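Local coordinates for phosphorylated carbohydrates phosphatase TM_1254 (PDB 3KBB), which hydrolyses the phosphate ester of sugar phosphates such as erythrose 4-phosphate, fructose 6-phosphate and mannose 6-phosphate with the help of a divalent metal ion, at residues A[19-22]-A[23-26]; A[32-36]-A[37-41]; A[190-193]-A[194-198]; A[111-114]-A[115-119]; A[83-87]-A[88-92]. All blocks are in the same frame, centred on the assembly; numbering follows the deposited sequence.

In the fold
Along the chain the order is contact 1, contact 2, contact 5, contact 4, contact 3. Contacts 1 and 2 lie on the consecutive helices 19-29 and 36-42 of the helical cap, contact centres about 9 Å apart, and they touch through Phe20, Tyr23, Tyr34 and His39. The other three belong to the Rossmann-like core with its six-stranded parallel sheet. Contact 5 covers the return from cap helix 64-82 into helix 89-98, and its Leu83 touches Arg117 of contact 4, on helix 111-120, the centres of contacts 4 and 5 being about 16 Å apart. Contact 3, on helix 192-196, lies across the chain's centre from contact 4, about 28 Å between centres. Together they sample both domains of a HAD phosphatase.

Contact 1 (A[19-22]-A[23-26]); sequences YFEA and YRRV
Glu21 holds two arginines at once, one turn further along helix 19-29. Arg24 grips its carboxylate side-on: Arg24 NE reaches Glu21 OE1 at 2.8 Å on the syn side, and Arg24 NH2 takes the syn lone pair of Glu21 OE2 at 2.9 Å, with the two flat groups only 29° apart. The anti lone pair of Glu21 OE2 receives Arg25 NE, also at 2.9 Å, from a guanidinium turned 78° to the carboxylate. A bend in Glu21 at chi2 (56°) turns the carboxylate forward along the helix, toward the next turn, where it meets both. Arg24 NH1 goes on to Glu28, and Arg25 NH2 to Glu81 of helix 64-82. Beneath runs the helical backbone ladder, with Arg24 N to Phe20 O at 2.7 Å. The aliphatic part of Arg24 lies against the Phe20 ring, CB over one face near the rim. Further round the helix, Tyr19 turns its edge to the face of Tyr23 in an offset edge-to-face pair, centroids 5.6 Å apart; their hydroxyls bond to Lys75 and Glu47 respectively. With OE2 accepting from two arginines, Glu21 is very probably ionised, and its negative charge probably offsets the two arginines.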
# COMPACT_ATOMS: atom_id res chain seq x y z
N TYR A 19 -10.90 -0.51 6.76
CA TYR A 19 -10.64 -1.15 8.05
C TYR A 19 -11.80 -0.97 9.02
O TYR A 19 -12.10 -1.88 9.79
CB TYR A 19 -9.34 -0.65 8.65
CG TYR A 19 -8.19 -1.52 8.22
CD1 TYR A 19 -7.82 -1.60 6.88
CD2 TYR A 19 -7.48 -2.27 9.15
CE1 TYR A 19 -6.77 -2.40 6.46
CE2 TYR A 19 -6.43 -3.10 8.75
CZ TYR A 19 -6.08 -3.14 7.40
OH TYR A 19 -5.04 -3.95 7.01
N PHE A 20 -12.44 0.20 8.99
CA PHE A 20 -13.56 0.44 9.89
C PHE A 20 -14.64 -0.61 9.67
O PHE A 20 -15.04 -1.29 10.62
CB PHE A 20 -14.13 1.86 9.80
CG PHE A 20 -15.35 2.06 10.66
CD1 PHE A 20 -15.21 2.19 12.05
CD2 PHE A 20 -16.62 2.03 10.10
CE1 PHE A 20 -16.35 2.33 12.87
CE2 PHE A 20 -17.75 2.17 10.90
CZ PHE A 20 -17.61 2.30 12.28
N GLU A 21 -15.10 -0.77 8.43
CA GLU A 21 -16.12 -1.77 8.13
C GLU A 21 -15.72 -3.20 8.52
O GLU A 21 -16.54 -3.96 9.08
CB GLU A 21 -16.58 -1.67 6.66
CG GLU A 21 -17.66 -2.66 6.30
CD GLU A 21 -18.90 -2.57 7.19
OE1 GLU A 21 -19.14 -1.48 7.80
OE2 GLU A 21 -19.65 -3.57 7.24
N ALA A 22 -14.47 -3.58 8.26
CA ALA A 22 -13.97 -4.91 8.64
C ALA A 22 -14.06 -5.11 10.17
O ALA A 22 -14.58 -6.14 10.64
CB ALA A 22 -12.51 -5.09 8.18
N TYR A 23 -13.58 -4.13 10.92
CA TYR A 23 -13.58 -4.24 12.39
C TYR A 23 -15.00 -4.09 12.97
O TYR A 23 -15.34 -4.74 13.96
CB TYR A 23 -12.64 -3.23 13.03
CG TYR A 23 -11.16 -3.47 12.78
CD1 TYR A 23 -10.70 -4.60 12.09
CD2 TYR A 23 -10.22 -2.60 13.31
CE1 TYR A 23 -9.31 -4.81 11.87
CE2 TYR A 23 -8.86 -2.81 13.12
CZ TYR A 23 -8.42 -3.91 12.40
OH TYR A 23 -7.06 -4.05 12.24
N ARG A 24 -15.81 -3.28 12.31
CA ARG A 24 -17.24 -3.14 12.67
C ARG A 24 -17.97 -4.48 12.52
O ARG A 24 -18.75 -4.88 13.41
CB ARG A 24 -17.90 -2.02 11.86
CG ARG A 24 -19.29 -1.57 12.41
CD ARG A 24 -20.16 -0.90 11.33
NE ARG A 24 -20.48 -1.83 10.27
CZ ARG A 24 -21.43 -2.76 10.33
NH1 ARG A 24 -22.24 -2.83 11.41
NH2 ARG A 24 -21.62 -3.57 9.31
N ARG A 25 -17.73 -5.18 11.41
CA ARG A 25 -18.28 -6.52 11.21
C ARG A 25 -17.82 -7.56 12.23
O ARG A 25 -18.60 -8.42 12.66
CB ARG A 25 -17.96 -7.03 9.81
CG ARG A 25 -18.77 -6.35 8.73
CD ARG A 25 -18.50 -6.99 7.36
NE ARG A 25 -19.02 -6.19 6.25
CZ ARG A 25 -19.22 -6.68 5.03
NH1 ARG A 25 -18.93 -7.96 4.76
NH2 ARG A 25 -19.69 -5.90 4.06
N VAL A 26 -16.54 -7.50 12.60
CA VAL A 26 -16.02 -8.38 13.64
C VAL A 26 -16.82 -8.15 14.93
O VAL A 26 -17.37 -9.11 15.49
CB VAL A 26 -14.54 -8.13 13.93
CG1 VAL A 26 -14.08 -8.97 15.14
CG2 VAL A 26 -13.74 -8.45 12.70

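Contact 2 (A[32-36]-A[37-41]); sequences KPYTE and DLHRR
Tyr34 and His39 meet rim to rim, neither ring over the face of the other, with planes at 80°. Tyr34 OH sits at the edge of the imidazole, in its plane, and shares a 2.7 Å hydrogen bond with His39 ND1. Leu38 reaches the phenol from another direction, its CD2 3.8 Å from Tyr34 CE1. Phe20 of helix 19-29 meets both rings, edge-to-face with His39 and at a small angle between planes with Tyr34. The Arg40 guanidinium has Glu36 O over one face, offset toward the rim, and Asp37 OD1 in plane at its edge, 3.3 Å from NH1. All this is built round the N-terminus of helix 36-42, where Thr35 is the N-cap: OG1 accepts from Leu38 N at 3.1 Å, and a chi1 of 68° sets this oxygen facing the first turn. Thr35 O in turn receives His39 N at 3.0 Å. An alanine in place of Tyr34 would remove the hydroxyl and ring together, and His39 ND1 would probably lose its partner while a gap opened beside Leu38 CD2 and Phe20. On the outer side Arg40 completes a salt-bridge network with Asp37 and, at a long 3.7 Å from NH2 to OE1, Glu36. Its chain bends at chi3 (-55°), bringing the guanidinium back along the helix toward these two acids.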
# COMPACT_ATOMS: atom_id res chain seq x y z
N LYS A 32 -21.51 -6.94 19.43
CA LYS A 32 -20.96 -5.71 19.98
C LYS A 32 -20.98 -4.53 18.99
O LYS A 32 -20.77 -4.72 17.79
CB LYS A 32 -19.49 -5.88 20.46
CG LYS A 32 -19.20 -7.08 21.38
CD LYS A 32 -20.07 -6.99 22.68
CE LYS A 32 -19.65 -8.08 23.70
NZ LYS A 32 -20.50 -7.97 24.91
N PRO A 33 -21.23 -3.32 19.53
CA PRO A 33 -21.20 -2.11 18.74
C PRO A 33 -19.74 -1.66 18.54
O PRO A 33 -18.81 -2.16 19.21
CB PRO A 33 -21.96 -1.11 19.63
CG PRO A 33 -21.60 -1.54 21.05
CD PRO A 33 -21.54 -3.04 20.95
N TYR A 34 -19.54 -0.71 17.63
CA TYR A 34 -18.21 -0.21 17.35
C TYR A 34 -18.33 1.21 16.80
O TYR A 34 -19.17 1.47 15.95
CB TYR A 34 -17.55 -1.12 16.32
CG TYR A 34 -16.08 -0.88 16.09
CD1 TYR A 34 -15.19 -0.83 17.17
CD2 TYR A 34 -15.56 -0.73 14.79
CE1 TYR A 34 -13.81 -0.63 16.96
CE2 TYR A 34 -14.19 -0.53 14.57
CZ TYR A 34 -13.33 -0.48 15.67
OH TYR A 34 -11.98 -0.31 15.51
N THR A 35 -17.50 2.12 17.30
CA THR A 35 -17.57 3.54 16.90
C THR A 35 -16.35 3.97 16.07
O THR A 35 -15.27 3.40 16.20
CB THR A 35 -17.69 4.48 18.12
OG1 THR A 35 -16.47 4.45 18.88
CG2 THR A 35 -18.87 4.10 19.00
N GLU A 36 -16.55 4.98 15.22
CA GLU A 36 -15.40 5.57 14.48
C GLU A 36 -14.40 6.25 15.42
O GLU A 36 -13.22 6.21 15.18
CB GLU A 36 -15.87 6.51 13.36
CG GLU A 36 -16.68 5.78 12.31
CD GLU A 36 -16.35 6.18 10.89
OE1 GLU A 36 -15.80 7.29 10.68
OE2 GLU A 36 -16.66 5.39 9.97
N ASP A 37 -14.89 6.86 16.49
CA ASP A 37 -14.03 7.45 17.51
C ASP A 37 -13.05 6.45 18.10
O ASP A 37 -11.86 6.74 18.20
CB ASP A 37 -14.85 8.13 18.61
CG ASP A 37 -15.35 9.51 18.20
OD1 ASP A 37 -15.15 9.94 17.04
OD2 ASP A 37 -15.96 10.18 19.06
N LEU A 38 -13.52 5.24 18.46
CA LEU A 38 -12.59 4.21 18.95
C LEU A 38 -11.68 3.77 17.81
O LEU A 38 -10.48 3.57 17.99
CB LEU A 38 -13.32 2.98 19.52
CG LEU A 38 -12.46 1.76 19.94
CD1 LEU A 38 -11.38 2.13 20.95
CD2 LEU A 38 -13.33 0.67 20.53
N HIS A 39 -12.28 3.61 16.64
CA HIS A 39 -11.58 3.01 15.53
C HIS A 39 -10.40 3.88 15.10
O HIS A 39 -9.32 3.35 14.85
CB HIS A 39 -12.49 2.84 14.34
CG HIS A 39 -11.79 2.25 13.17
ND1 HIS A 39 -11.38 0.93 13.13
CD2 HIS A 39 -11.40 2.80 12.00
CE1 HIS A 39 -10.76 0.70 11.98
NE2 HIS A 39 -10.77 1.82 11.27
N ARG A 40 -10.63 5.20 15.04
CA ARG A 40 -9.60 6.21 14.71
C ARG A 40 -8.39 6.07 15.63
O ARG A 40 -7.23 6.25 15.22
CB ARG A 40 -10.22 7.59 14.88
CG ARG A 40 -9.31 8.80 14.62
CD ARG A 40 -10.17 10.04 14.31
NE ARG A 40 -11.11 9.81 13.20
CZ ARG A 40 -12.44 9.70 13.32
NH1 ARG A 40 -13.02 9.80 14.51
NH2 ARG A 40 -13.19 9.47 12.24
N ARG A 41 -8.66 5.75 16.90
CA ARG A 41 -7.57 5.58 17.86
C ARG A 41 -6.89 4.23 17.70
O ARG A 41 -5.66 4.14 17.75
CB ARG A 41 -8.07 5.83 19.27
CG ARG A 41 -8.63 7.24 19.45
CD ARG A 41 -7.66 8.29 18.91
NE ARG A 41 -8.11 9.63 19.25
CZ ARG A 41 -7.36 10.72 19.14
NH1 ARG A 41 -6.10 10.63 18.70
NH2 ARG A 41 -7.87 11.89 19.48

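Contact 3 (A[190-193]-A[194-198]); sequences DGKA and LLEAG. With SO4 (sulfate ion), chain B.
Ala193, Leu194 and Lys192 carry most of this local contact along the short helix 192-196, between its first turn and the next. Ala193 works mainly through its backbone. Its carbonyl O receives Ala197 N at 3.0 Å, while its N donates to O4 of a bound sulfate at 2.6 Å. Gly191 N, just ahead of the helix, grips a second sulfate oxygen, O1, at 2.8 Å. The ion thus sits where the amides of the first turn point, and the positive end of the helix dipole probably favours it there; it most likely came from the crystallisation liquor. Leu194 lies over the N-cap carbonyl, its CB 3.4 Å from Gly191 O, and its isobutyl group goes inward to touch Leu202 of strand 201-203. Gly191 O also takes Leu195 N at 3.1 Å, besides a weak bond from Leu194 N. Lys192 runs out extended, and Glu196 folds back beside its base. A bend at chi2 (-37°) lays Glu196 back along the helix, bringing its OE2 to 3.6 Å from Lys192 CG. Lys192 NZ and Glu196 OE2 remain 5.4 Å apart, too far for a salt bridge. Lys192 O is occupied by Glu196 N at 2.9 Å. At the far end Gly198 turns to positive phi and closes a Schellman motif. A glycine N-cap and a Schellman end thus bracket the helical crossover of a beta-alpha-beta unit between strands 181-184 and 201-203, in the Rossmann-like core of the HAD fold.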
# COMPACT_ATOMS: atom_id res chain seq x y z
N ASP A 190 -3.04 16.50 2.92
CA ASP A 190 -2.03 15.59 3.40
C ASP A 190 -0.83 15.67 2.44
O ASP A 190 -0.93 16.18 1.29
CB ASP A 190 -2.56 14.14 3.49
CG ASP A 190 -3.06 13.61 2.15
OD1 ASP A 190 -3.65 14.42 1.38
OD2 ASP A 190 -2.86 12.40 1.87
N GLY A 191 0.30 15.21 2.96
CA GLY A 191 1.48 14.96 2.14
C GLY A 191 2.73 15.71 2.53
O GLY A 191 3.81 15.46 1.98
N LYS A 192 2.61 16.64 3.48
CA LYS A 192 3.79 17.37 3.93
C LYS A 192 4.94 16.46 4.38
O LYS A 192 6.11 16.70 4.06
CB LYS A 192 3.43 18.38 5.03
CG LYS A 192 4.64 19.22 5.48
CD LYS A 192 4.22 20.45 6.25
CE LYS A 192 5.43 21.27 6.63
NZ LYS A 192 5.11 22.17 7.77
N ALA A 193 4.59 15.39 5.09
CA ALA A 193 5.59 14.41 5.57
C ALA A 193 6.32 13.70 4.42
O ALA A 193 7.53 13.40 4.52
CB ALA A 193 4.93 13.40 6.46
N LEU A 194 5.60 13.45 3.33
CA LEU A 194 6.21 12.84 2.14
C LEU A 194 7.21 13.81 1.51
O LEU A 194 8.30 13.43 1.12
CB LEU A 194 5.16 12.46 1.11
CG LEU A 194 4.02 11.53 1.59
CD1 LEU A 194 3.17 11.18 0.38
CD2 LEU A 194 4.54 10.26 2.33
N LEU A 195 6.85 15.09 1.44
CA LEU A 195 7.78 16.07 0.88
C LEU A 195 9.00 16.20 1.78
O LEU A 195 10.15 16.28 1.30
CB LEU A 195 7.03 17.42 0.74
CG LEU A 195 5.98 17.52 -0.38
CD1 LEU A 195 5.37 18.93 -0.36
CD2 LEU A 195 6.57 17.22 -1.71
N GLU A 196 8.77 16.23 3.09
CA GLU A 196 9.91 16.35 4.00
C GLU A 196 10.85 15.16 3.89
O GLU A 196 12.05 15.32 4.05
CB GLU A 196 9.46 16.58 5.45
CG GLU A 196 8.53 17.83 5.67
CD GLU A 196 8.83 19.11 4.82
OE1 GLU A 196 9.88 19.77 5.02
OE2 GLU A 196 7.95 19.48 3.98
N ALA A 197 10.31 13.97 3.60
CA ALA A 197 11.14 12.78 3.40
C ALA A 197 11.89 12.75 2.06
O ALA A 197 12.74 11.86 1.84
CB ALA A 197 10.30 11.49 3.58
N GLY A 198 11.55 13.66 1.15
CA GLY A 198 12.27 13.75 -0.12
C GLY A 198 11.45 13.58 -1.37
O GLY A 198 12.00 13.64 -2.49
S SO4 B . 0.87 14.88 6.66
O1 SO4 B . 0.04 14.29 5.60
O2 SO4 B . 0.35 16.21 6.95
O3 SO4 B . 0.92 14.06 7.87
O4 SO4 B . 2.25 14.98 6.25

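Contact 4 (A[111-114]-A[115-119]); sequences QREA and LERLR
Residues 111-114 and 115-119 form successive turns of helix 111-120, the crossover of a beta-alpha-beta unit between strands 102-106 and 129-131, and their side chains pair at the i to i+4 spacing. Glu113 and Arg117 run side by side, pointing the same way. The 2.6 Å from Glu113 OE2 to Arg117 NH2 marks a salt bridge, but the N-H...O angle of 115° makes the hydrogen bond weak. The planes stand 76° apart, and Glu113 OE2 alone makes the approach, obliquely to the guanidinium. This bridge belongs to one of two conformers of Arg117 and is doubtful in detail. One residue earlier along the helix, Arg112 and Glu116 also lie alongside each other. Glu116 OE2, in one of two modelled conformers, is 3.9 Å from Arg112 NH1 and well out of the guanidinium plane, a long and tentative pairing of charges to which no N-H points. On another side of the helix Gln111, extended with CG anti to the backbone N (chi1 -176°), lies across Leu115. Its CG is 3.5 Å from Leu115 CD1, and OE1 meets the same methyl at 3.4 Å. The backbone ladder includes Leu115 N to Gln111 O at 2.9 Å and Leu118 N to Ala114 O at 3.1 Å. Leu115 and Leu118 press on Met130 of strand 129-131, while Ala114 and Gln111 touch Phe132 in the loop beyond. Glu116 OE1 tentatively reaches Lys76, linking this core helix to cap helix 64-82, and Arg117 rests on Met8, next to the probable nucleophile Asp7.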
# COMPACT_ATOMS: atom_id res chain seq x y z
N GLN A 111 3.91 -11.60 0.16
CA GLN A 111 3.58 -12.03 -1.18
C GLN A 111 2.19 -12.63 -1.39
O GLN A 111 1.43 -12.21 -2.30
CB GLN A 111 4.65 -12.98 -1.72
CG GLN A 111 4.29 -13.33 -3.18
CD GLN A 111 5.32 -14.25 -3.85
OE1 GLN A 111 5.24 -14.47 -5.06
NE2 GLN A 111 6.28 -14.76 -3.07
N ARG A 112 1.86 -13.66 -0.61
CA ARG A 112 0.62 -14.39 -0.90
C ARG A 112 -0.62 -13.50 -0.74
O ARG A 112 -1.49 -13.41 -1.63
CB ARG A 112 0.51 -15.65 -0.03
CG ARG A 112 -0.62 -16.52 -0.40
CD ARG A 112 -0.32 -17.92 0.04
NE ARG A 112 -0.23 -18.01 1.49
CZ ARG A 112 -1.29 -18.14 2.29
NH1 ARG A 112 -2.51 -18.16 1.76
NH2 ARG A 112 -1.13 -18.24 3.61
N GLU A 113 -0.63 -12.75 0.36
CA GLU A 113 -1.70 -11.80 0.63
C GLU A 113 -1.81 -10.71 -0.46
O GLU A 113 -2.90 -10.38 -0.89
CB GLU A 113 -1.44 -11.15 1.99
CG GLU A 113 -2.64 -10.43 2.56
CD GLU A 113 -2.29 -9.45 3.69
OE1 GLU A 113 -1.26 -9.62 4.38
OE2 GLU A 113 -3.08 -8.50 3.87
N ALA A 114 -0.66 -10.13 -0.85
CA ALA A 114 -0.65 -9.07 -1.84
C ALA A 114 -1.14 -9.55 -3.19
O ALA A 114 -1.96 -8.91 -3.83
CB ALA A 114 0.77 -8.47 -1.99
N LEU A 115 -0.67 -10.73 -3.63
CA LEU A 115 -1.09 -11.27 -4.92
C LEU A 115 -2.59 -11.52 -5.00
O LEU A 115 -3.18 -11.32 -6.07
CB LEU A 115 -0.29 -12.54 -5.28
CG LEU A 115 1.18 -12.29 -5.63
CD1 LEU A 115 1.99 -13.63 -5.77
CD2 LEU A 115 1.34 -11.48 -6.91
N GLU A 116 -3.21 -11.95 -3.90
CA GLU A 116 -4.67 -12.19 -3.84
C GLU A 116 -5.41 -10.90 -4.23
O GLU A 116 -6.32 -10.87 -5.07
CB GLU A 116 -5.06 -12.58 -2.41
CG GLU A 116 -4.60 -13.95 -1.93
CD GLU A 116 -5.02 -14.27 -0.49
OE1 GLU A 116 -5.95 -13.60 0.04
OE2 GLU A 116 -4.41 -15.18 0.13
N ARG A 117 -4.99 -9.80 -3.59
CA ARG A 117 -5.60 -8.47 -3.85
C ARG A 117 -5.42 -8.04 -5.29
O ARG A 117 -6.37 -7.65 -5.96
CB ARG A 117 -4.98 -7.40 -2.95
CG ARG A 117 -5.46 -7.40 -1.52
CD ARG A 117 -4.90 -6.19 -0.78
NE ARG A 117 -4.63 -6.52 0.61
CZ ARG A 117 -3.79 -5.87 1.41
NH1 ARG A 117 -3.10 -4.83 0.96
NH2 ARG A 117 -3.65 -6.30 2.65
N LEU A 118 -4.18 -8.12 -5.77
CA LEU A 118 -3.89 -7.69 -7.13
C LEU A 118 -4.66 -8.53 -8.14
O LEU A 118 -5.11 -8.03 -9.17
CB LEU A 118 -2.40 -7.81 -7.41
CG LEU A 118 -1.48 -6.81 -6.71
CD1 LEU A 118 -0.06 -7.27 -6.93
CD2 LEU A 118 -1.73 -5.40 -7.27
N ARG A 119 -4.75 -9.83 -7.87
CA ARG A 119 -5.47 -10.73 -8.80
C ARG A 119 -6.95 -10.40 -8.87
O ARG A 119 -7.52 -10.34 -9.97
CB ARG A 119 -5.25 -12.21 -8.43
CG ARG A 119 -5.63 -13.18 -9.59
CD ARG A 119 -5.22 -14.63 -9.26
NE ARG A 119 -5.24 -15.53 -10.43
CZ ARG A 119 -4.26 -15.62 -11.33
NH1 ARG A 119 -3.18 -14.86 -11.23
NH2 ARG A 119 -4.36 -16.46 -12.36

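Contact 5 (A[83-87]-A[88-92]); sequences LKENP and GVREA
Arg90 takes the carboxylate of Glu85 side-on with two nitrogens, one to each oxygen. Arg90 NH2 lies 3.0 Å from Glu85 OE1 on a nearly straight line (175°), and Arg90 NE reaches Glu85 OE2 at 2.9 Å on the syn side. The groups are not coplanar: their planes differ by 48°, and NH2 approaches OE1 from above the carboxylate plane. Glu85 arrives with CG between its backbone N and carbonyl carbon (chi1 67°) and then runs straight out, whereas Arg90 bends at chi3 to turn its guanidinium back over the chain. A water ties this pair to the helix start. It donates to Glu85 OE2 at 2.8 Å and to Asn86 O, and accepts from Arg90 N at 2.9 Å. Asn86 O also receives Val89 N at 3.3 Å, and its CB packs on Val89 CG2. Further out, Arg90 NH2 is bound by Leu121 O, and NH1 by Asp122 O and Tyr126 OH, so the guanidinium is fixed on several sides. A leucine in place of Arg90 would probably leave the Glu85 carboxylate without its counter-charge and the carbonyls of Leu121 and Asp122 without this donor. Asn86 is positioned in turn by ND2 bonds to Val11 O and Asp14 OD1. Gly88, at the N-cap, takes positive phi, where a side chain would collide with Pro87 O. The turn is the point at which the chain leaves cap helix 64-82 and enters core helix 89-98, one of the linkers between cap and Rossmann-like core in HAD phosphatases of this kind.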
# COMPACT_ATOMS: atom_id res chain seq x y z
N LEU A 83 -13.10 -3.41 -2.16
CA LEU A 83 -11.79 -2.90 -2.59
C LEU A 83 -11.80 -2.76 -4.10
O LEU A 83 -12.10 -3.70 -4.80
CB LEU A 83 -10.64 -3.79 -2.13
CG LEU A 83 -9.21 -3.26 -2.32
CD1 LEU A 83 -8.99 -1.91 -1.60
CD2 LEU A 83 -8.21 -4.27 -1.84
N LYS A 84 -11.51 -1.55 -4.57
CA LYS A 84 -11.48 -1.26 -5.99
C LYS A 84 -10.16 -0.57 -6.29
O LYS A 84 -9.54 0.03 -5.41
CB LYS A 84 -12.63 -0.34 -6.37
CG LYS A 84 -14.02 -0.87 -6.00
CD LYS A 84 -14.38 -2.11 -6.80
CE LYS A 84 -15.61 -2.80 -6.22
NZ LYS A 84 -15.58 -4.26 -6.55
N GLU A 85 -9.74 -0.62 -7.54
CA GLU A 85 -8.56 0.11 -7.96
C GLU A 85 -8.82 1.61 -7.81
O GLU A 85 -9.98 2.07 -7.91
CB GLU A 85 -8.26 -0.24 -9.42
CG GLU A 85 -9.32 0.27 -10.39
CD GLU A 85 -9.33 -0.52 -11.69
OE1 GLU A 85 -9.88 -1.63 -11.70
OE2 GLU A 85 -8.83 -0.02 -12.70
N ASN A 86 -7.76 2.38 -7.57
CA ASN A 86 -7.90 3.85 -7.55
C ASN A 86 -8.12 4.38 -8.97
O ASN A 86 -7.56 3.84 -9.95
CB ASN A 86 -6.67 4.51 -6.94
CG ASN A 86 -6.66 4.38 -5.44
OD1 ASN A 86 -7.72 4.26 -4.83
ND2 ASN A 86 -5.47 4.47 -4.84
N PRO A 87 -8.91 5.47 -9.09
CA PRO A 87 -9.14 6.01 -10.44
C PRO A 87 -7.85 6.44 -11.13
O PRO A 87 -6.98 7.07 -10.50
CB PRO A 87 -10.05 7.24 -10.18
CG PRO A 87 -9.91 7.56 -8.68
CD PRO A 87 -9.64 6.22 -8.04
N GLY A 88 -7.74 6.11 -12.41
CA GLY A 88 -6.62 6.54 -13.27
C GLY A 88 -5.38 5.67 -13.16
O GLY A 88 -4.46 5.79 -13.98
N VAL A 89 -5.34 4.78 -12.16
CA VAL A 89 -4.13 3.99 -11.99
C VAL A 89 -3.93 2.94 -13.12
O VAL A 89 -2.82 2.74 -13.63
CB VAL A 89 -4.09 3.37 -10.56
CG1 VAL A 89 -3.00 2.34 -10.46
CG2 VAL A 89 -3.91 4.48 -9.56
N ARG A 90 -5.01 2.28 -13.52
CA ARG A 90 -4.90 1.34 -14.64
C ARG A 90 -4.34 2.02 -15.89
O ARG A 90 -3.45 1.47 -16.55
CB ARG A 90 -6.23 0.63 -14.88
CG ARG A 90 -6.14 -0.50 -15.90
CD ARG A 90 -7.50 -1.16 -16.07
NE ARG A 90 -7.97 -1.74 -14.81
CZ ARG A 90 -7.66 -2.98 -14.41
NH1 ARG A 90 -6.89 -3.76 -15.16
NH2 ARG A 90 -8.12 -3.42 -13.26
N GLU A 91 -4.81 3.24 -16.19
CA GLU A 91 -4.40 3.98 -17.40
C GLU A 91 -2.90 4.31 -17.31
O GLU A 91 -2.18 4.35 -18.31
CB GLU A 91 -5.23 5.27 -17.54
CG GLU A 91 -5.72 5.55 -18.97
CD GLU A 91 -6.52 6.87 -19.14
OE1 GLU A 91 -7.34 7.22 -18.25
OE2 GLU A 91 -6.34 7.54 -20.20
N ALA A 92 -2.45 4.58 -16.09
CA ALA A 92 -1.07 4.88 -15.83
C ALA A 92 -0.21 3.65 -16.04
O ALA A 92 0.84 3.74 -16.68
CB ALA A 92 -0.90 5.39 -14.41
O HOH W 1 -7.70 2.52 -12.52